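Local structure of 4-alpha-glucanotransferase (1TZ7) at residues 22-27 with 56-61; 49-54 with 217-222; 60-65 with 222-227; 396-401 with 450-455; 441-446 with 499-504. The protein belongs to the amylomaltase, or D-enzyme, family of glucanotransferases and is built round an eight-stranded parallel beta/alpha barrel. All coordinates share one frame; numbering follows the deposited sequence.

Contact 1: residues 22-27 with 56-61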
# COMPACT_ATOMS: atom_id res chain seq x y z
N ARG A 22 8.33 -22.56 -1.26
CA ARG A 22 7.90 -22.19 0.08
C ARG A 22 8.68 -20.98 0.57
O ARG A 22 9.84 -21.10 0.95
CB ARG A 22 8.10 -23.35 1.06
CG ARG A 22 7.25 -24.56 0.76
CD ARG A 22 7.52 -25.74 1.69
NE ARG A 22 7.37 -25.38 3.10
CZ ARG A 22 6.20 -25.12 3.69
NH1 ARG A 22 6.17 -24.80 4.98
NH2 ARG A 22 5.07 -25.17 2.99
N LEU A 23 8.04 -19.82 0.55
CA LEU A 23 8.72 -18.58 0.89
C LEU A 23 8.12 -17.94 2.11
O LEU A 23 6.95 -18.14 2.42
CB LEU A 23 8.65 -17.62 -0.29
CG LEU A 23 9.39 -18.10 -1.53
CD1 LEU A 23 8.45 -18.64 -2.52
CD2 LEU A 23 10.17 -16.99 -2.13
N ALA A 24 8.94 -17.16 2.81
CA ALA A 24 8.49 -16.40 3.97
C ALA A 24 8.83 -14.92 3.77
O ALA A 24 9.77 -14.59 3.07
CB ALA A 24 9.14 -16.93 5.23
N GLY A 25 8.07 -14.05 4.41
CA GLY A 25 8.31 -12.63 4.31
C GLY A 25 7.85 -11.86 5.51
O GLY A 25 7.22 -12.42 6.42
N ILE A 26 8.16 -10.57 5.53
CA ILE A 26 7.71 -9.69 6.58
C ILE A 26 6.87 -8.56 5.99
O ILE A 26 7.21 -8.01 4.95
CB ILE A 26 8.93 -9.12 7.35
CG1 ILE A 26 9.62 -10.23 8.16
CG2 ILE A 26 8.49 -7.97 8.28
CD1 ILE A 26 10.83 -9.77 8.95
N LEU A 27 5.77 -8.24 6.67
CA LEU A 27 4.97 -7.07 6.33
C LEU A 27 5.43 -5.88 7.16
O LEU A 27 5.28 -5.86 8.39
CB LEU A 27 3.48 -7.36 6.56
CG LEU A 27 2.50 -6.17 6.52
CD1 LEU A 27 2.64 -5.39 5.24
CD2 LEU A 27 1.06 -6.67 6.69
N CYS A 56 18.20 -13.88 7.74
CA CYS A 56 17.21 -14.79 8.32
C CYS A 56 16.77 -15.87 7.33
O CYS A 56 16.39 -16.97 7.73
CB CYS A 56 15.97 -14.01 8.79
SG CYS A 56 16.24 -12.97 10.25
N GLY A 57 16.83 -15.55 6.04
CA GLY A 57 16.37 -16.46 4.99
C GLY A 57 15.00 -16.08 4.41
O GLY A 57 14.39 -16.87 3.67
N PHE A 58 14.51 -14.90 4.76
CA PHE A 58 13.27 -14.38 4.18
C PHE A 58 13.46 -14.09 2.70
O PHE A 58 14.56 -13.73 2.27
CB PHE A 58 12.83 -13.10 4.88
CG PHE A 58 12.23 -13.31 6.25
CD1 PHE A 58 10.96 -13.85 6.38
CD2 PHE A 58 12.93 -12.96 7.39
CE1 PHE A 58 10.39 -14.04 7.64
CE2 PHE A 58 12.37 -13.15 8.65
CZ PHE A 58 11.10 -13.69 8.77
N SER A 59 12.38 -14.24 1.92
CA SER A 59 12.42 -13.96 0.48
C SER A 59 11.42 -12.88 0.05
O SER A 59 11.39 -12.48 -1.11
CB SER A 59 12.12 -15.23 -0.31
OG SER A 59 13.03 -16.25 -0.01
N LEU A 60 10.60 -12.41 0.99
CA LEU A 60 9.51 -11.48 0.66
C LEU A 60 9.48 -10.29 1.60
O LEU A 60 9.70 -10.43 2.80
CB LEU A 60 8.15 -12.20 0.70
CG LEU A 60 7.97 -13.37 -0.27
CD1 LEU A 60 6.74 -14.18 0.12
CD2 LEU A 60 7.86 -12.88 -1.69
N TRP A 61 9.19 -9.12 1.04
CA TRP A 61 8.95 -7.93 1.81
C TRP A 61 7.67 -7.26 1.31
O TRP A 61 7.58 -6.89 0.14
CB TRP A 61 10.13 -6.96 1.66
CG TRP A 61 9.93 -5.64 2.35
CD1 TRP A 61 9.15 -5.39 3.45
CD2 TRP A 61 10.53 -4.39 1.99
NE1 TRP A 61 9.23 -4.06 3.79
CE2 TRP A 61 10.07 -3.42 2.91
CE3 TRP A 61 11.41 -3.99 0.97
CZ2 TRP A 61 10.45 -2.08 2.84
CZ3 TRP A 61 11.79 -2.65 0.91
CH2 TRP A 61 11.31 -1.72 1.84
O HOH W 1 11.85 -17.23 2.14
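Ala24 O takes two amide protons from the chain where it enters strand 60-62: one from Ser59 N at 2.9 Å, nearly straight (163°), and a weak, bent one from Leu60 N at 3.1 Å. Further along, Ile26 N donates to Leu60 O at 3.1 Å. Gly25 and Ile26 pair in parallel with Leu60 and Trp61, and because Gly25 has no side chain, Leu60 CB can settle 3.6 Å from Gly25 CA. On the opposite face of the sheet the side chains of Ile26 and Phe58 cross at about a right angle, with Ile26 CG1 over one face of the ring in a CH-pi contact, 3.9 Å from its centroid. Phe58 CG lies beside its own backbone N (chi1 -75°), which turns the ring toward strand 23-27 and puts its edge against the carbonyl carbon of Ala24. Farther out, a water accepts from Ala24 N and also bonds Ser59 OG. Gly57, with positive phi, closes helix 44-56 in a Schellman motif and delivers Phe58 to its place. The strands and helix 44-56 form one beta-alpha-beta unit; helix 491-500 packs on Phe58, and strand 452-456 flanks strand 23-27.

Contact 2: residues 49-54 with 217-222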
# COMPACT_ATOMS: atom_id res chain seq x y z
N PHE A 49 17.36 -3.38 7.01
CA PHE A 49 16.22 -4.28 7.12
C PHE A 49 16.28 -5.37 6.06
O PHE A 49 15.99 -6.53 6.34
CB PHE A 49 14.91 -3.50 7.00
CG PHE A 49 13.69 -4.38 6.95
CD1 PHE A 49 13.31 -5.12 8.06
CD2 PHE A 49 12.93 -4.48 5.78
CE1 PHE A 49 12.19 -5.94 8.01
CE2 PHE A 49 11.80 -5.31 5.73
CZ PHE A 49 11.44 -6.03 6.84
N LEU A 50 16.66 -5.00 4.84
CA LEU A 50 16.88 -5.98 3.78
C LEU A 50 18.00 -6.97 4.15
O LEU A 50 17.89 -8.16 3.86
CB LEU A 50 17.21 -5.28 2.46
CG LEU A 50 16.05 -4.52 1.79
CD1 LEU A 50 16.53 -3.86 0.50
CD2 LEU A 50 14.87 -5.44 1.52
N ASP A 51 19.06 -6.47 4.79
CA ASP A 51 20.16 -7.33 5.27
C ASP A 51 19.65 -8.33 6.29
O ASP A 51 20.08 -9.46 6.31
CB ASP A 51 21.27 -6.49 5.93
CG ASP A 51 22.11 -5.74 4.92
OD1 ASP A 51 22.03 -6.05 3.72
OD2 ASP A 51 22.88 -4.81 5.25
N PHE A 52 18.72 -7.88 7.13
CA PHE A 52 18.11 -8.74 8.14
C PHE A 52 17.21 -9.83 7.49
O PHE A 52 17.27 -11.00 7.87
CB PHE A 52 17.29 -7.88 9.12
CG PHE A 52 16.42 -8.67 10.06
CD1 PHE A 52 15.04 -8.74 9.85
CD2 PHE A 52 16.96 -9.32 11.16
CE1 PHE A 52 14.23 -9.46 10.72
CE2 PHE A 52 16.15 -10.04 12.03
CZ PHE A 52 14.79 -10.11 11.80
N LEU A 53 16.41 -9.42 6.50
CA LEU A 53 15.64 -10.38 5.68
C LEU A 53 16.56 -11.47 5.15
O LEU A 53 16.32 -12.65 5.35
CB LEU A 53 14.99 -9.66 4.47
CG LEU A 53 13.64 -8.94 4.64
CD1 LEU A 53 12.49 -9.91 4.66
CD2 LEU A 53 13.63 -8.13 5.83
N LYS A 54 17.62 -11.05 4.46
CA LYS A 54 18.54 -11.97 3.81
C LYS A 54 19.19 -12.92 4.82
O LYS A 54 19.23 -14.13 4.60
CB LYS A 54 19.63 -11.18 3.07
CG LYS A 54 20.63 -12.06 2.29
CD LYS A 54 19.93 -13.01 1.33
CE LYS A 54 20.89 -13.60 0.32
NZ LYS A 54 21.89 -14.48 0.97
N ARG A 217 16.64 -7.26 -4.84
CA ARG A 217 16.55 -8.27 -5.90
C ARG A 217 17.83 -9.13 -6.00
O ARG A 217 17.76 -10.34 -6.26
CB ARG A 217 16.29 -7.60 -7.25
CG ARG A 217 14.87 -7.05 -7.41
CD ARG A 217 13.88 -8.07 -7.95
NE ARG A 217 13.68 -9.14 -7.00
CZ ARG A 217 13.67 -10.44 -7.30
NH1 ARG A 217 13.49 -11.33 -6.33
NH2 ARG A 217 13.83 -10.86 -8.55
N GLU A 218 18.98 -8.51 -5.78
CA GLU A 218 20.26 -9.22 -5.85
C GLU A 218 20.41 -10.20 -4.69
O GLU A 218 21.23 -11.12 -4.74
CB GLU A 218 21.43 -8.22 -5.83
CG GLU A 218 21.63 -7.50 -7.15
CD GLU A 218 22.88 -6.64 -7.17
OE1 GLU A 218 23.29 -6.16 -6.08
OE2 GLU A 218 23.45 -6.44 -8.26
N ARG A 219 19.61 -10.00 -3.64
CA ARG A 219 19.60 -10.90 -2.49
C ARG A 219 18.34 -11.81 -2.49
O ARG A 219 18.03 -12.45 -1.49
CB ARG A 219 19.67 -10.07 -1.19
CG ARG A 219 21.05 -9.46 -0.95
CD ARG A 219 21.07 -8.25 -0.04
NE ARG A 219 22.42 -7.70 0.06
CZ ARG A 219 23.00 -6.93 -0.87
NH1 ARG A 219 24.23 -6.48 -0.68
NH2 ARG A 219 22.34 -6.60 -1.98
N GLY A 220 17.65 -11.87 -3.62
CA GLY A 220 16.58 -12.83 -3.82
C GLY A 220 15.28 -12.44 -3.13
O GLY A 220 14.38 -13.27 -2.95
N ILE A 221 15.18 -11.17 -2.74
CA ILE A 221 14.00 -10.67 -2.06
C ILE A 221 13.05 -10.04 -3.06
O ILE A 221 13.43 -9.10 -3.79
CB ILE A 221 14.39 -9.65 -0.97
CG1 ILE A 221 15.22 -10.33 0.13
CG2 ILE A 221 13.14 -9.01 -0.35
CD1 ILE A 221 16.03 -9.37 0.96
N SER A 222 11.82 -10.56 -3.12
CA SER A 222 10.77 -9.98 -3.95
C SER A 222 9.91 -9.05 -3.11
O SER A 222 9.59 -9.35 -1.96
CB SER A 222 9.89 -11.09 -4.55
OG SER A 222 10.62 -11.91 -5.43
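The carboxylate of Asp51 and the guanidinium of Arg219 meet at a slant, their planes 41° apart. Asp51 OD1 stands 4.0 Å from Arg219 NE, well out of the guanidinium plane, so they probably attract only as charges, with no N-H aimed at the oxygen. Tyr215 gives both ends firmer partners: its OH bonds Asp51 OD1, its carbonyl takes Arg219 NH2, and its ring forms a cation-pi pair with Arg219. A second guanidinium, that of Arg217, works along its edge instead: NE donates to Ile221 O at 3.2 Å, with the oxygen only 4° out of the guanidinium plane. That grip straddles the turn in which Gly220, at positive phi, ends helix 192-218 as a Schellman motif, and it probably helps to fix the backbone at Ile221. Ile221 CD1 rests on helix 44-56 beside Leu50 and Leu53, 3.7 Å from Leu53 CB and 3.7 Å from Leu50 O, with Leu50 CD2 at 4.1 Å. Lys54 crosses Arg219 at about a right angle; a bend at chi2 (54°) lays its CD 3.9 Å from Arg219 CB and 3.4 Å from Arg219 O. Helix 44-56 and the end of helix 192-218, neighbours on the outside of the barrel, are thus joined by apolar packing toward the sheet and a charged fringe outside, where the charge attraction is probably modest and most of the cohesion is packing.

Contact 3: residues 60-65 with 222-227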
# COMPACT_ATOMS: atom_id res chain seq x y z
N LEU A 60 10.60 -12.41 0.99
CA LEU A 60 9.51 -11.48 0.66
C LEU A 60 9.48 -10.29 1.60
O LEU A 60 9.70 -10.43 2.80
CB LEU A 60 8.15 -12.20 0.70
CG LEU A 60 7.97 -13.37 -0.27
CD1 LEU A 60 6.74 -14.18 0.12
CD2 LEU A 60 7.86 -12.88 -1.69
N TRP A 61 9.19 -9.12 1.04
CA TRP A 61 8.95 -7.93 1.81
C TRP A 61 7.67 -7.26 1.31
O TRP A 61 7.58 -6.89 0.14
CB TRP A 61 10.13 -6.96 1.66
CG TRP A 61 9.93 -5.64 2.35
CD1 TRP A 61 9.15 -5.39 3.45
CD2 TRP A 61 10.53 -4.39 1.99
NE1 TRP A 61 9.23 -4.06 3.79
CE2 TRP A 61 10.07 -3.42 2.91
CE3 TRP A 61 11.41 -3.99 0.97
CZ2 TRP A 61 10.45 -2.08 2.84
CZ3 TRP A 61 11.79 -2.65 0.91
CH2 TRP A 61 11.31 -1.72 1.84
N GLN A 62 6.68 -7.12 2.19
CA GLN A 62 5.44 -6.44 1.82
C GLN A 62 5.37 -5.05 2.40
O GLN A 62 5.54 -4.86 3.61
CB GLN A 62 4.21 -7.26 2.24
CG GLN A 62 2.89 -6.68 1.68
CD GLN A 62 1.69 -7.61 1.85
OE1 GLN A 62 0.58 -7.15 2.10
NE2 GLN A 62 1.91 -8.90 1.70
N VAL A 63 5.11 -4.08 1.54
CA VAL A 63 4.92 -2.71 1.95
C VAL A 63 3.48 -2.29 1.66
O VAL A 63 2.75 -2.98 0.96
CB VAL A 63 5.89 -1.75 1.19
CG1 VAL A 63 7.32 -1.97 1.64
CG2 VAL A 63 5.77 -1.93 -0.33
N LEU A 64 3.08 -1.15 2.22
CA LEU A 64 1.81 -0.52 1.85
C LEU A 64 2.06 0.40 0.64
O LEU A 64 3.20 0.57 0.21
CB LEU A 64 1.24 0.26 3.04
CG LEU A 64 1.32 -0.46 4.40
CD1 LEU A 64 0.86 0.45 5.52
CD2 LEU A 64 0.49 -1.74 4.39
N PRO A 65 1.00 0.99 0.10
CA PRO A 65 1.14 1.90 -1.05
C PRO A 65 2.13 3.02 -0.78
O PRO A 65 2.19 3.54 0.33
CB PRO A 65 -0.28 2.45 -1.25
CG PRO A 65 -1.17 1.42 -0.66
CD PRO A 65 -0.41 0.86 0.51
N SER A 222 11.82 -10.56 -3.12
CA SER A 222 10.77 -9.98 -3.95
C SER A 222 9.91 -9.05 -3.11
O SER A 222 9.59 -9.35 -1.96
CB SER A 222 9.89 -11.09 -4.55
OG SER A 222 10.62 -11.91 -5.43
N ILE A 223 9.53 -7.91 -3.69
CA ILE A 223 8.77 -6.93 -2.97
C ILE A 223 7.31 -6.99 -3.36
O ILE A 223 6.96 -6.89 -4.55
CB ILE A 223 9.35 -5.50 -3.21
CG1 ILE A 223 10.85 -5.48 -2.89
CG2 ILE A 223 8.61 -4.49 -2.34
CD1 ILE A 223 11.55 -4.18 -3.27
N VAL A 224 6.46 -7.16 -2.36
CA VAL A 224 5.03 -7.12 -2.55
C VAL A 224 4.52 -5.70 -2.30
O VAL A 224 4.57 -5.20 -1.18
CB VAL A 224 4.31 -8.10 -1.60
CG1 VAL A 224 2.81 -8.09 -1.85
CG2 VAL A 224 4.88 -9.51 -1.76
N GLY A 225 4.05 -5.05 -3.35
CA GLY A 225 3.45 -3.75 -3.24
C GLY A 225 1.95 -3.84 -3.22
O GLY A 225 1.38 -4.91 -3.36
N ASP A 226 1.31 -2.69 -3.06
CA ASP A 226 -0.09 -2.64 -2.72
C ASP A 226 -0.81 -1.63 -3.61
O ASP A 226 -0.44 -0.46 -3.65
CB ASP A 226 -0.25 -2.24 -1.25
CG ASP A 226 -1.63 -2.56 -0.70
OD1 ASP A 226 -1.74 -2.79 0.53
OD2 ASP A 226 -2.66 -2.61 -1.41
N LEU A 227 -1.82 -2.11 -4.33
CA LEU A 227 -2.58 -1.26 -5.26
C LEU A 227 -3.97 -1.02 -4.71
O LEU A 227 -4.81 -1.93 -4.73
CB LEU A 227 -2.69 -1.93 -6.63
CG LEU A 227 -1.67 -1.49 -7.67
CD1 LEU A 227 -0.30 -2.06 -7.34
CD2 LEU A 227 -2.11 -1.92 -9.07
O HOH W 2 0.07 -4.16 1.65
O HOH W 3 2.91 -0.48 -2.46
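Strands 60-62 and 222-227 are adjacent parallel staves of the beta/alpha barrel, and Trp61 uses both its backbone polar atoms on the seam. Trp61 N donates to Ser222 O at 3.0 Å, and Trp61 O accepts from Val224 N at 2.8 Å. Val224 O completes the pattern, taking the proton of Val63 N at 3.0 Å. Beyond this point direct backbone bonds stop and water bridges the two chains. One water accepts from Asp226 N at 2.8 Å and gives a weak bond to Leu64 O; another links Val63 O to Asp226 OD1, though it cannot serve all its possible acceptors at once. Asp226 OD1 is also held by the hydroxyl of Tyr78. Among the side chains, the indole NE1 of Trp61 is satisfied by Leu28 O. With CG opposite its backbone N (chi1 -171°), Gln62 crosses Val224 aslant; its CG, 3.8 Å from Val224 CG1, and its amide both lie along that methyl, and NE2 goes on to bond Tyr400 OH on a strand elsewhere in the same sheet. On the other face of the sheet Trp61 and Ile223 run together, Trp61 CE3 4.2 Å from Ile223 CG1. Pro65 likewise runs alongside Asp226, its CD 3.6 Å from Asp226 CB.

Contact 4: residues 396-401 with 450-455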
# COMPACT_ATOMS: atom_id res chain seq x y z
N ASN A 396 -1.85 -22.17 -3.13
CA ASN A 396 -1.91 -20.88 -3.82
C ASN A 396 -2.56 -19.81 -2.96
O ASN A 396 -3.68 -19.36 -3.23
CB ASN A 396 -2.63 -21.02 -5.16
CG ASN A 396 -2.28 -19.90 -6.13
OD1 ASN A 396 -1.22 -19.28 -6.02
ND2 ASN A 396 -3.17 -19.62 -7.07
N ASN A 397 -1.85 -19.41 -1.91
CA ASN A 397 -2.33 -18.41 -0.97
C ASN A 397 -1.17 -17.68 -0.35
O ASN A 397 -0.06 -18.23 -0.24
CB ASN A 397 -3.16 -19.07 0.13
CG ASN A 397 -4.59 -19.35 -0.29
OD1 ASN A 397 -5.28 -18.50 -0.71
ND2 ASN A 397 -4.98 -20.52 -0.17
N VAL A 398 -1.41 -16.45 0.06
CA VAL A 398 -0.54 -15.75 0.98
C VAL A 398 -1.17 -15.81 2.39
O VAL A 398 -2.31 -15.39 2.58
CB VAL A 398 -0.36 -14.27 0.55
CG1 VAL A 398 0.75 -13.61 1.36
CG2 VAL A 398 -0.05 -14.19 -0.95
N TYR A 399 -0.42 -16.33 3.35
CA TYR A 399 -0.94 -16.59 4.71
C TYR A 399 -0.27 -15.64 5.70
O TYR A 399 0.94 -15.71 5.91
CB TYR A 399 -0.62 -18.04 5.11
CG TYR A 399 -1.46 -18.65 6.24
CD1 TYR A 399 -1.10 -19.87 6.80
CD2 TYR A 399 -2.61 -18.01 6.73
CE1 TYR A 399 -1.85 -20.45 7.82
CE2 TYR A 399 -3.36 -18.59 7.75
CZ TYR A 399 -2.97 -19.81 8.29
OH TYR A 399 -3.69 -20.40 9.29
N TYR A 400 -1.07 -14.75 6.29
CA TYR A 400 -0.57 -13.74 7.22
C TYR A 400 -0.81 -14.17 8.66
O TYR A 400 -1.79 -14.85 8.95
CB TYR A 400 -1.28 -12.40 6.97
CG TYR A 400 -1.02 -11.82 5.60
CD1 TYR A 400 -1.77 -12.21 4.50
CD2 TYR A 400 -0.02 -10.87 5.41
CE1 TYR A 400 -1.53 -11.68 3.24
CE2 TYR A 400 0.23 -10.33 4.15
CZ TYR A 400 -0.52 -10.74 3.07
OH TYR A 400 -0.27 -10.21 1.82
N THR A 401 0.08 -13.76 9.57
CA THR A 401 -0.24 -13.80 10.99
C THR A 401 -1.30 -12.76 11.28
O THR A 401 -2.35 -13.05 11.85
CB THR A 401 1.03 -13.53 11.86
OG1 THR A 401 1.66 -12.31 11.45
CG2 THR A 401 2.10 -14.59 11.63
N ALA A 450 0.70 -23.02 2.40
CA ALA A 450 0.65 -21.72 1.69
C ALA A 450 2.02 -21.41 1.12
O ALA A 450 3.03 -21.50 1.82
CB ALA A 450 0.23 -20.63 2.62
N LYS A 451 2.07 -21.05 -0.16
CA LYS A 451 3.36 -20.83 -0.83
C LYS A 451 4.09 -19.60 -0.27
O LYS A 451 5.30 -19.59 -0.18
CB LYS A 451 3.19 -20.73 -2.35
CG LYS A 451 2.45 -19.50 -2.84
CD LYS A 451 2.31 -19.52 -4.38
CE LYS A 451 1.70 -18.22 -4.91
NZ LYS A 451 1.51 -18.25 -6.40
N PHE A 452 3.33 -18.57 0.10
CA PHE A 452 3.90 -17.38 0.78
C PHE A 452 3.36 -17.28 2.21
O PHE A 452 2.15 -17.22 2.41
CB PHE A 452 3.53 -16.08 0.03
CG PHE A 452 4.05 -16.00 -1.40
CD1 PHE A 452 5.00 -16.89 -1.87
CD2 PHE A 452 3.57 -15.02 -2.26
CE1 PHE A 452 5.46 -16.80 -3.18
CE2 PHE A 452 4.03 -14.94 -3.56
CZ PHE A 452 4.97 -15.82 -4.02
N ALA A 453 4.26 -17.25 3.19
CA ALA A 453 3.90 -16.99 4.57
C ALA A 453 4.48 -15.65 5.00
O ALA A 453 5.68 -15.43 4.90
CB ALA A 453 4.43 -18.08 5.46
N ILE A 454 3.61 -14.75 5.47
CA ILE A 454 4.03 -13.39 5.81
C ILE A 454 3.73 -13.09 7.27
O ILE A 454 2.60 -13.25 7.73
CB ILE A 454 3.31 -12.36 4.90
CG1 ILE A 454 3.57 -12.68 3.42
CG2 ILE A 454 3.77 -10.93 5.24
CD1 ILE A 454 4.86 -12.11 2.88
N ILE A 455 4.76 -12.65 7.99
CA ILE A 455 4.62 -12.24 9.39
C ILE A 455 4.61 -10.71 9.45
O ILE A 455 5.53 -10.07 8.96
CB ILE A 455 5.81 -12.78 10.22
CG1 ILE A 455 5.97 -14.29 10.01
CG2 ILE A 455 5.63 -12.46 11.69
CD1 ILE A 455 7.32 -14.83 10.44
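Val398, Tyr399 and Tyr400 pair in parallel with Phe452, Ala453 and Ile454, the short strand axes passing 4.7 Å apart at a crossing angle of -24°. Tyr399 uses both its N and its O toward strand 452-456, its N to Phe452 O at 2.9 Å and its O to Ile454 N at 2.9 Å. Thr401 N to Ile454 O extends the run at one end, while Phe452 N to Asn397 O at 3.4 Å is a weak start at the other. On one face Val398 CG1 touches Ile454 CG1 at 3.6 Å and Val398 CG2 reaches the Phe452 ring. Tyr400 lies alongside Ile454, its CD2 3.7 Å from Ile454 CB. These residues line the interior of the beta/alpha barrel, where the Phe452 ring also meets Phe302 edge-to-face. Tyr399 and Ala453 take the outer face, beneath helix 437-447; Tyr399 CB rests on Ala450 CB, and its hydroxyl bonds His388 O. At the strand entrance Lys451 CG sits between the backbone N and the carbonyl carbon (chi1 68°), and the chain beyond is extended beside Asn396, whose OD1 accepts from Lys451 NZ at 2.9 Å.

Contact 5: residues 441-446 with 499-504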
# COMPACT_ATOMS: atom_id res chain seq x y z
N LEU A 441 1.57 -19.13 16.77
CA LEU A 441 0.79 -18.83 15.57
C LEU A 441 1.70 -18.60 14.38
O LEU A 441 1.31 -18.87 13.25
CB LEU A 441 -0.10 -17.60 15.80
CG LEU A 441 -1.22 -17.78 16.85
CD1 LEU A 441 -2.37 -16.82 16.58
CD2 LEU A 441 -1.73 -19.21 16.88
N ILE A 442 2.90 -18.10 14.63
CA ILE A 442 3.92 -18.02 13.59
C ILE A 442 4.24 -19.43 13.07
O ILE A 442 4.30 -19.66 11.87
CB ILE A 442 5.19 -17.33 14.11
CG1 ILE A 442 4.97 -15.81 14.18
CG2 ILE A 442 6.39 -17.64 13.21
CD1 ILE A 442 5.96 -15.08 15.09
N ARG A 443 4.44 -20.37 14.00
CA ARG A 443 4.70 -21.77 13.63
C ARG A 443 3.57 -22.35 12.78
O ARG A 443 3.83 -23.05 11.81
CB ARG A 443 4.88 -22.62 14.88
CG ARG A 443 6.23 -22.46 15.55
CD ARG A 443 6.40 -23.32 16.79
NE ARG A 443 7.61 -22.99 17.53
CZ ARG A 443 8.79 -23.58 17.35
NH1 ARG A 443 8.93 -24.55 16.45
NH2 ARG A 443 9.84 -23.21 18.08
N LEU A 444 2.32 -22.06 13.16
CA LEU A 444 1.15 -22.57 12.42
C LEU A 444 1.12 -22.02 10.99
O LEU A 444 0.79 -22.73 10.04
CB LEU A 444 -0.15 -22.17 13.16
CG LEU A 444 -0.95 -23.26 13.91
CD1 LEU A 444 -0.14 -24.50 14.20
CD2 LEU A 444 -1.51 -22.69 15.19
N VAL A 445 1.45 -20.75 10.84
CA VAL A 445 1.50 -20.12 9.53
C VAL A 445 2.64 -20.73 8.68
O VAL A 445 2.47 -21.02 7.50
CB VAL A 445 1.67 -18.59 9.66
CG1 VAL A 445 2.06 -17.97 8.32
CG2 VAL A 445 0.38 -17.96 10.18
N LEU A 446 3.80 -20.93 9.31
CA LEU A 446 4.99 -21.42 8.60
C LEU A 446 4.84 -22.90 8.20
O LEU A 446 5.33 -23.30 7.15
CB LEU A 446 6.25 -21.25 9.46
CG LEU A 446 6.67 -19.81 9.79
CD1 LEU A 446 7.89 -19.82 10.72
CD2 LEU A 446 6.96 -19.03 8.55
N GLY A 499 14.02 -22.31 8.76
CA GLY A 499 14.70 -23.52 8.34
C GLY A 499 13.96 -24.78 8.74
O GLY A 499 13.88 -25.73 7.97
N ILE A 500 13.40 -24.78 9.94
CA ILE A 500 12.63 -25.93 10.45
C ILE A 500 11.43 -26.23 9.56
O ILE A 500 11.11 -27.40 9.32
CB ILE A 500 12.16 -25.65 11.92
CG1 ILE A 500 13.35 -25.74 12.88
CG2 ILE A 500 11.08 -26.64 12.34
CD1 ILE A 500 13.12 -25.03 14.21
N TYR A 501 10.76 -25.18 9.06
CA TYR A 501 9.54 -25.33 8.26
C TYR A 501 9.80 -25.10 6.78
O TYR A 501 8.87 -24.88 6.01
CB TYR A 501 8.44 -24.39 8.78
CG TYR A 501 8.09 -24.66 10.22
CD1 TYR A 501 7.50 -25.87 10.59
CD2 TYR A 501 8.38 -23.74 11.22
CE1 TYR A 501 7.19 -26.14 11.92
CE2 TYR A 501 8.07 -24.01 12.55
CZ TYR A 501 7.48 -25.21 12.89
OH TYR A 501 7.17 -25.47 14.20
N GLY A 502 11.07 -25.18 6.38
CA GLY A 502 11.44 -25.29 4.98
C GLY A 502 11.14 -24.02 4.19
O GLY A 502 10.82 -24.09 3.01
N ARG A 503 11.25 -22.87 4.84
CA ARG A 503 11.02 -21.58 4.18
C ARG A 503 12.26 -20.69 4.22
O ARG A 503 12.19 -19.50 3.90
CB ARG A 503 9.86 -20.86 4.84
CG ARG A 503 8.52 -21.48 4.61
CD ARG A 503 7.39 -20.65 5.12
NE ARG A 503 6.14 -21.37 5.14
CZ ARG A 503 5.25 -21.38 4.15
NH1 ARG A 503 5.49 -20.70 3.03
NH2 ARG A 503 4.13 -22.07 4.28
N GLU A 504 13.39 -21.26 4.64
CA GLU A 504 14.66 -20.55 4.65
C GLU A 504 15.34 -20.70 3.30
O GLU A 504 15.52 -21.82 2.82
CB GLU A 504 15.58 -21.10 5.75
CG GLU A 504 16.85 -20.27 5.95
CD GLU A 504 17.86 -20.94 6.87
OE1 GLU A 504 17.57 -22.03 7.41
OE2 GLU A 504 18.96 -20.37 7.06
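Leu446 and Arg503 make the tight, buried half of this contact. Arg503 NE donates to Leu446 O at 2.9 Å, in the carbonyl plane and on a lone pair, while Arg503 NH2 adds a weaker bond to the same oxygen at 3.3 Å. Extended from CG to NE, Arg503 carries the guanidinium under the helix end, where NH2 also bonds Ala450 O and NH1 bonds Leu23 O. Leu446 CB packs against the Tyr501 ring, 3.7 Å from its CD2. The outer half is more open to solvent, though still bonded: Arg443 crosses Tyr501 at about a right angle, and its NH1 reaches the Tyr501 hydroxyl at 3.0 Å with guanidinium and ring planes 81° apart. A molecule of 2-methyl-2,4-pentanediol, probably from the crystallisation liquor, lies about 4 Å from the side chain of Arg443. Gly502, at positive phi, ends helix 491-500 in a Schellman motif. Helix 437-447 is followed, after a short loop, by strand 452-456, and Leu446 and Arg503 both pack on Ala453 of that strand.

Contacts 3, 1 and 4 are three seams of a single parallel sheet, whose strands run 222-227, 60-62, 23-27, 452-456, 397-400 in that part of the barrel. Contacts 1 and 3 share strand 60-62, their centres about 11 Å apart; the centre of contact 4 lies about 10 Å from that of contact 1. Contacts 2 and 5 belong to the helical layer, their centres about 9 Å from contact 1 and about 10 Å from contact 4 respectively, and about 18 Å apart. Along the chain contact 2 interleaves with 1 and 3, and contact 5 with 4. Because the first strand, 23-27, lies beside the last, 452-456, early and late sequence meet there, closing the barrel.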